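AimR transcriptional regulator (Bacillus phage phi3T, PDB 5ZVV) activates transcription of the aimX locus as a homodimer, which seems to promote the lytic cycle, until the viral arbitrium peptide turns it into an inactive monomer. Local coordinates at residues D59-E71 against S82-L94. Residues are numbered along the deposited sequence; the frame is centred on the assembly and turned at random.
Sequences DSEEQLLSEYFLE and SVEYSDINQWDTL
The buried carboxylate of Glu-61 is gripped on both oxygens: Tyr-85 OH donates to OE1 at 3.0 Å from the syn side, and OE2 accepts a hydrogen bond from a water that also donates to Asn-89 OD1. Asn-89 spends its ND2 on Tyr-85 O, 2.7 Å away; this sets ND2 over the centre of the phenol face, the amide steep to the ring and OD1 toward the water. Flat Trp-91 fills the gap between the helices, its edge turned to the Glu-61 carboxylate. Glu-62, with CG anti to its backbone N (chi1 179°), runs extended across one indole face, its carboxylate 7° from parallel to the ring; Asn-89 CB covers the other face. Ser-82 is small enough for its CB to sit 3.7 Å from the Phe-69 ring centroid, over the face, while its OG bonds Ala-79 O and a water shared with Phe-69 O. Leu-94 CD2 closes the apolar layer against Ser-66 CA (3.7 Å) and Phe-69 CD2, and Leu-50 touches Leu-65, Phe-69 and Tyr-85. Segments 61-69 and 82-88 run roughly antiparallel (152° between axes), and a Schellman motif at Gln-90 turns the chain into helix 92-103: helical-hairpin packing consistent with the TPR-like fold of AimR.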
loop_
_atom_site.group_PDB
_atom_site.type_symbol
_atom_site.label_atom_id
_atom_site.label_comp_id
_atom_site.label_asym_id
_atom_site.label_seq_id
_atom_site.Cartn_x
_atom_site.Cartn_y
_atom_site.Cartn_z
ATOM N N ASP A 59 -23.082 11.414 -31.115
ATOM C CA ASP A 59 -22.384 10.256 -31.661
ATOM C C ASP A 59 -21.126 10.615 -32.437
ATOM O O ASP A 59 -20.354 9.713 -32.781
ATOM C CB ASP A 59 -23.317 9.449 -32.570
ATOM C CG ASP A 59 -24.265 8.560 -31.794
ATOM O OD1 ASP A 59 -23.906 8.135 -30.674
ATOM O OD2 ASP A 59 -25.370 8.283 -32.303
ATOM N N SER A 60 -20.898 11.897 -32.720
ATOM C CA SER A 60 -19.744 12.322 -33.504
ATOM C C SER A 60 -18.886 13.347 -32.770
ATOM O O SER A 60 -18.067 14.025 -33.401
ATOM C CB SER A 60 -20.200 12.885 -34.850
ATOM O OG SER A 60 -21.096 13.965 -34.660
ATOM N N GLU A 61 -19.048 13.474 -31.449
ATOM C CA GLU A 61 -18.311 14.507 -30.727
ATOM C C GLU A 61 -16.811 14.238 -30.725
ATOM O O GLU A 61 -16.016 15.186 -30.723
ATOM C CB GLU A 61 -18.832 14.639 -29.294
ATOM C CG GLU A 61 -18.586 13.430 -28.411
ATOM C CD GLU A 61 -18.705 13.753 -26.931
ATOM O OE1 GLU A 61 -18.657 14.949 -26.573
ATOM O OE2 GLU A 61 -18.843 12.806 -26.125
ATOM N N GLU A 62 -16.399 12.966 -30.740
ATOM C CA GLU A 62 -14.968 12.670 -30.730
ATOM C C GLU A 62 -14.295 13.139 -32.014
ATOM O O GLU A 62 -13.166 13.644 -31.981
ATOM C CB GLU A 62 -14.725 11.175 -30.522
ATOM C CG GLU A 62 -13.245 10.819 -30.531
ATOM C CD GLU A 62 -12.981 9.363 -30.227
ATOM O OE1 GLU A 62 -13.954 8.595 -30.075
ATOM O OE2 GLU A 62 -11.793 8.985 -30.142
ATOM N N GLN A 63 -14.968 12.985 -33.154
ATOM C CA GLN A 63 -14.368 13.388 -34.422
ATOM C C GLN A 63 -14.379 14.905 -34.575
ATOM O O GLN A 63 -13.336 15.526 -34.835
ATOM C CB GLN A 63 -15.102 12.713 -35.581
ATOM C CG GLN A 63 -14.908 11.196 -35.654
ATOM C CD GLN A 63 -15.797 10.421 -34.688
ATOM O OE1 GLN A 63 -16.741 10.966 -34.111
ATOM N NE2 GLN A 63 -15.495 9.138 -34.510
ATOM N N LEU A 64 -15.553 15.520 -34.400
ATOM C CA LEU A 64 -15.664 16.971 -34.508
ATOM C C LEU A 64 -14.714 17.667 -33.543
ATOM O O LEU A 64 -13.961 18.565 -33.936
ATOM C CB LEU A 64 -17.106 17.406 -34.245
ATOM C CG LEU A 64 -18.182 16.780 -35.132
ATOM C CD1 LEU A 64 -19.534 17.407 -34.848
ATOM C CD2 LEU A 64 -17.819 16.909 -36.606
ATOM N N LEU A 65 -14.729 17.257 -32.274
ATOM C CA LEU A 65 -13.855 17.873 -31.285
ATOM C C LEU A 65 -12.401 17.482 -31.488
ATOM O O LEU A 65 -11.506 18.213 -31.049
ATOM C CB LEU A 65 -14.308 17.503 -29.872
ATOM C CG LEU A 65 -15.638 18.117 -29.437
ATOM C CD1 LEU A 65 -15.997 17.677 -28.026
ATOM C CD2 LEU A 65 -15.574 19.631 -29.533
ATOM N N SER A 66 -12.147 16.343 -32.134
ATOM C CA SER A 66 -10.780 16.004 -32.507
ATOM C C SER A 66 -10.235 17.008 -33.509
ATOM O O SER A 66 -9.061 17.390 -33.444
ATOM C CB SER A 66 -10.725 14.585 -33.073
ATOM O OG SER A 66 -9.413 14.253 -33.488
ATOM N N GLU A 67 -11.079 17.460 -34.437
ATOM C CA GLU A 67 -10.647 18.499 -35.366
ATOM C C GLU A 67 -10.595 19.866 -34.691
ATOM O O GLU A 67 -9.695 20.667 -34.971
ATOM C CB GLU A 67 -11.580 18.529 -36.578
ATOM C CG GLU A 67 -11.195 19.541 -37.644
ATOM C CD GLU A 67 -12.106 19.477 -38.855
ATOM O OE1 GLU A 67 -13.090 18.705 -38.822
ATOM O OE2 GLU A 67 -11.837 20.196 -39.841
ATOM N N TYR A 68 -11.538 20.140 -33.788
ATOM C CA TYR A 68 -11.666 21.473 -33.208
ATOM C C TYR A 68 -10.557 21.755 -32.200
ATOM O O TYR A 68 -9.966 22.842 -32.202
ATOM C CB TYR A 68 -13.041 21.613 -32.555
ATOM C CG TYR A 68 -13.359 22.995 -32.038
ATOM C CD1 TYR A 68 -13.967 23.937 -32.856
ATOM C CD2 TYR A 68 -13.066 23.354 -30.728
ATOM C CE1 TYR A 68 -14.269 25.198 -32.390
ATOM C CE2 TYR A 68 -13.360 24.615 -30.252
ATOM C CZ TYR A 68 -13.961 25.534 -31.089
ATOM O OH TYR A 68 -14.266 26.792 -30.624
ATOM N N PHE A 69 -10.259 20.785 -31.333
ATOM C CA PHE A 69 -9.291 21.007 -30.262
ATOM C C PHE A 69 -7.905 21.315 -30.813
ATOM O O PHE A 69 -7.162 22.115 -30.232
ATOM C CB PHE A 69 -9.229 19.786 -29.344
ATOM C CG PHE A 69 -10.385 19.677 -28.389
ATOM C CD1 PHE A 69 -11.276 20.725 -28.227
ATOM C CD2 PHE A 69 -10.570 18.526 -27.639
ATOM C CE1 PHE A 69 -12.335 20.624 -27.345
ATOM C CE2 PHE A 69 -11.627 18.421 -26.753
ATOM C CZ PHE A 69 -12.508 19.470 -26.605
ATOM N N LEU A 70 -7.535 20.687 -31.931
ATOM C CA LEU A 70 -6.215 20.899 -32.508
ATOM C C LEU A 70 -6.045 22.292 -33.099
ATOM O O LEU A 70 -4.922 22.655 -33.462
ATOM C CB LEU A 70 -5.931 19.841 -33.575
ATOM C CG LEU A 70 -5.841 18.403 -33.059
ATOM C CD1 LEU A 70 -5.563 17.440 -34.203
ATOM C CD2 LEU A 70 -4.779 18.281 -31.973
ATOM N N GLU A 71 -7.119 23.076 -33.195
ATOM C CA GLU A 71 -7.038 24.447 -33.676
ATOM C C GLU A 71 -6.963 25.474 -32.554
ATOM O O GLU A 71 -6.739 26.654 -32.838
ATOM C CB GLU A 71 -8.238 24.766 -34.578
ATOM C CG GLU A 71 -8.298 23.925 -35.848
ATOM C CD GLU A 71 -7.050 24.061 -36.705
ATOM O OE1 GLU A 71 -6.478 25.171 -36.763
ATOM O OE2 GLU A 71 -6.637 23.054 -37.319
ATOM N N SER A 82 -9.084 21.457 -23.054
ATOM C CA SER A 82 -9.225 20.449 -24.099
ATOM C C SER A 82 -8.458 19.181 -23.753
ATOM O O SER A 82 -8.926 18.074 -24.038
ATOM C CB SER A 82 -8.760 21.007 -25.444
ATOM O OG SER A 82 -7.364 20.852 -25.613
ATOM N N VAL A 83 -7.280 19.310 -23.132
ATOM C CA VAL A 83 -6.538 18.101 -22.785
ATOM C C VAL A 83 -7.262 17.333 -21.686
ATOM O O VAL A 83 -7.294 16.093 -21.699
ATOM C CB VAL A 83 -5.075 18.418 -22.406
ATOM C CG1 VAL A 83 -4.928 18.819 -20.943
ATOM C CG2 VAL A 83 -4.186 17.217 -22.712
ATOM N N GLU A 84 -7.893 18.047 -20.743
ATOM C CA GLU A 84 -8.627 17.339 -19.696
ATOM C C GLU A 84 -9.864 16.642 -20.255
ATOM O O GLU A 84 -10.135 15.478 -19.927
ATOM C CB GLU A 84 -9.013 18.294 -18.563
ATOM C CG GLU A 84 -10.105 17.754 -17.628
ATOM C CD GLU A 84 -9.745 16.435 -16.947
ATOM O OE1 GLU A 84 -8.564 16.025 -16.974
ATOM O OE2 GLU A 84 -10.655 15.801 -16.372
ATOM N N TYR A 85 -10.633 17.338 -21.095
ATOM C CA TYR A 85 -11.810 16.716 -21.694
ATOM C C TYR A 85 -11.421 15.532 -22.572
ATOM O O TYR A 85 -12.092 14.493 -22.562
ATOM C CB TYR A 85 -12.598 17.750 -22.502
ATOM C CG TYR A 85 -13.998 17.308 -22.866
ATOM C CD1 TYR A 85 -14.995 17.229 -21.902
ATOM C CD2 TYR A 85 -14.325 16.983 -24.175
ATOM C CE1 TYR A 85 -16.276 16.830 -22.230
ATOM C CE2 TYR A 85 -15.603 16.583 -24.514
ATOM C CZ TYR A 85 -16.574 16.509 -23.539
ATOM O OH TYR A 85 -17.848 16.111 -23.872
ATOM N N SER A 86 -10.332 15.665 -23.329
ATOM C CA SER A 86 -9.891 14.565 -24.179
ATOM C C SER A 86 -9.488 13.358 -23.345
ATOM O O SER A 86 -9.859 12.223 -23.662
ATOM C CB SER A 86 -8.731 15.019 -25.066
ATOM O OG SER A 86 -8.365 14.006 -25.986
ATOM N N ASP A 87 -8.749 13.584 -22.254
ATOM C CA ASP A 87 -8.253 12.452 -21.480
ATOM C C ASP A 87 -9.364 11.786 -20.675
ATOM O O ASP A 87 -9.360 10.560 -20.510
ATOM C CB ASP A 87 -7.122 12.889 -20.557
ATOM C CG ASP A 87 -6.509 11.722 -19.816
ATOM O OD1 ASP A 87 -5.747 10.958 -20.444
ATOM O OD2 ASP A 87 -6.806 11.556 -18.614
ATOM N N ILE A 88 -10.319 12.566 -20.157
ATOM C CA ILE A 88 -11.388 11.944 -19.380
ATOM C C ILE A 88 -12.286 11.102 -20.281
ATOM O O ILE A 88 -12.882 10.117 -19.828
ATOM C CB ILE A 88 -12.192 13.003 -18.599
ATOM C CG1 ILE A 88 -12.966 12.341 -17.457
ATOM C CG2 ILE A 88 -13.144 13.757 -19.515
ATOM C CD1 ILE A 88 -13.723 13.312 -16.575
ATOM N N ASN A 89 -12.393 11.459 -21.561
ATOM C CA ASN A 89 -13.120 10.647 -22.528
ATOM C C ASN A 89 -12.301 9.475 -23.055
ATOM O O ASN A 89 -12.847 8.652 -23.796
ATOM C CB ASN A 89 -13.575 11.510 -23.709
ATOM C CG ASN A 89 -14.814 12.326 -23.401
ATOM O OD1 ASN A 89 -15.931 11.805 -23.397
ATOM N ND2 ASN A 89 -14.628 13.618 -23.161
ATOM N N GLN A 90 -11.018 9.391 -22.690
ATOM C CA GLN A 90 -10.104 8.349 -23.168
ATOM C C GLN A 90 -9.911 8.429 -24.682
ATOM O O GLN A 90 -9.807 7.410 -25.369
ATOM C CB GLN A 90 -10.570 6.952 -22.744
ATOM C CG GLN A 90 -10.468 6.702 -21.246
ATOM C CD GLN A 90 -11.039 5.356 -20.834
ATOM O OE1 GLN A 90 -11.543 4.601 -21.665
ATOM N NE2 GLN A 90 -10.966 5.054 -19.542
ATOM N N TRP A 91 -9.857 9.655 -25.204
ATOM C CA TRP A 91 -9.501 9.890 -26.602
ATOM C C TRP A 91 -7.976 9.988 -26.693
ATOM O O TRP A 91 -7.389 11.056 -26.881
ATOM C CB TRP A 91 -10.187 11.146 -27.123
ATOM C CG TRP A 91 -11.683 11.104 -27.044
ATOM C CD1 TRP A 91 -12.468 9.996 -26.906
ATOM C CD2 TRP A 91 -12.577 12.222 -27.099
ATOM N NE1 TRP A 91 -13.795 10.354 -26.877
ATOM C CE2 TRP A 91 -13.889 11.715 -26.998
ATOM C CE3 TRP A 91 -12.397 13.604 -27.229
ATOM C CZ2 TRP A 91 -15.013 12.541 -27.013
ATOM C CZ3 TRP A 91 -13.518 14.422 -27.251
ATOM C CH2 TRP A 91 -14.806 13.888 -27.141
ATOM N N ASP A 92 -7.337 8.818 -26.573
ATOM C CA ASP A 92 -5.899 8.756 -26.315
ATOM C C ASP A 92 -5.081 9.399 -27.430
ATOM O O ASP A 92 -4.100 10.101 -27.157
ATOM C CB ASP A 92 -5.466 7.303 -26.121
ATOM C CG ASP A 92 -6.035 6.686 -24.860
ATOM O OD1 ASP A 92 -6.331 7.440 -23.910
ATOM O OD2 ASP A 92 -6.184 5.445 -24.819
ATOM N N THR A 93 -5.449 9.151 -28.689
ATOM C CA THR A 93 -4.712 9.730 -29.810
ATOM C C THR A 93 -4.762 11.253 -29.759
ATOM O O THR A 93 -3.725 11.937 -29.767
ATOM C CB THR A 93 -5.293 9.209 -31.129
ATOM O OG1 THR A 93 -5.292 7.777 -31.123
ATOM C CG2 THR A 93 -4.479 9.705 -32.316
ATOM N N LEU A 94 -5.980 11.797 -29.699
ATOM C CA LEU A 94 -6.161 13.234 -29.540
ATOM C C LEU A 94 -5.452 13.742 -28.293
ATOM O O LEU A 94 -4.781 14.780 -28.334
ATOM C CB LEU A 94 -7.653 13.560 -29.483
ATOM C CG LEU A 94 -8.047 15.026 -29.305
ATOM C CD1 LEU A 94 -7.539 15.861 -30.469
ATOM C CD2 LEU A 94 -9.551 15.158 -29.167
HETATM O O HOH W 1 -18.485 12.378 -23.667
HETATM O O HOH W 2 -8.641 9.695 -30.146
HETATM O O HOH W 3 -6.027 21.781 -27.782
#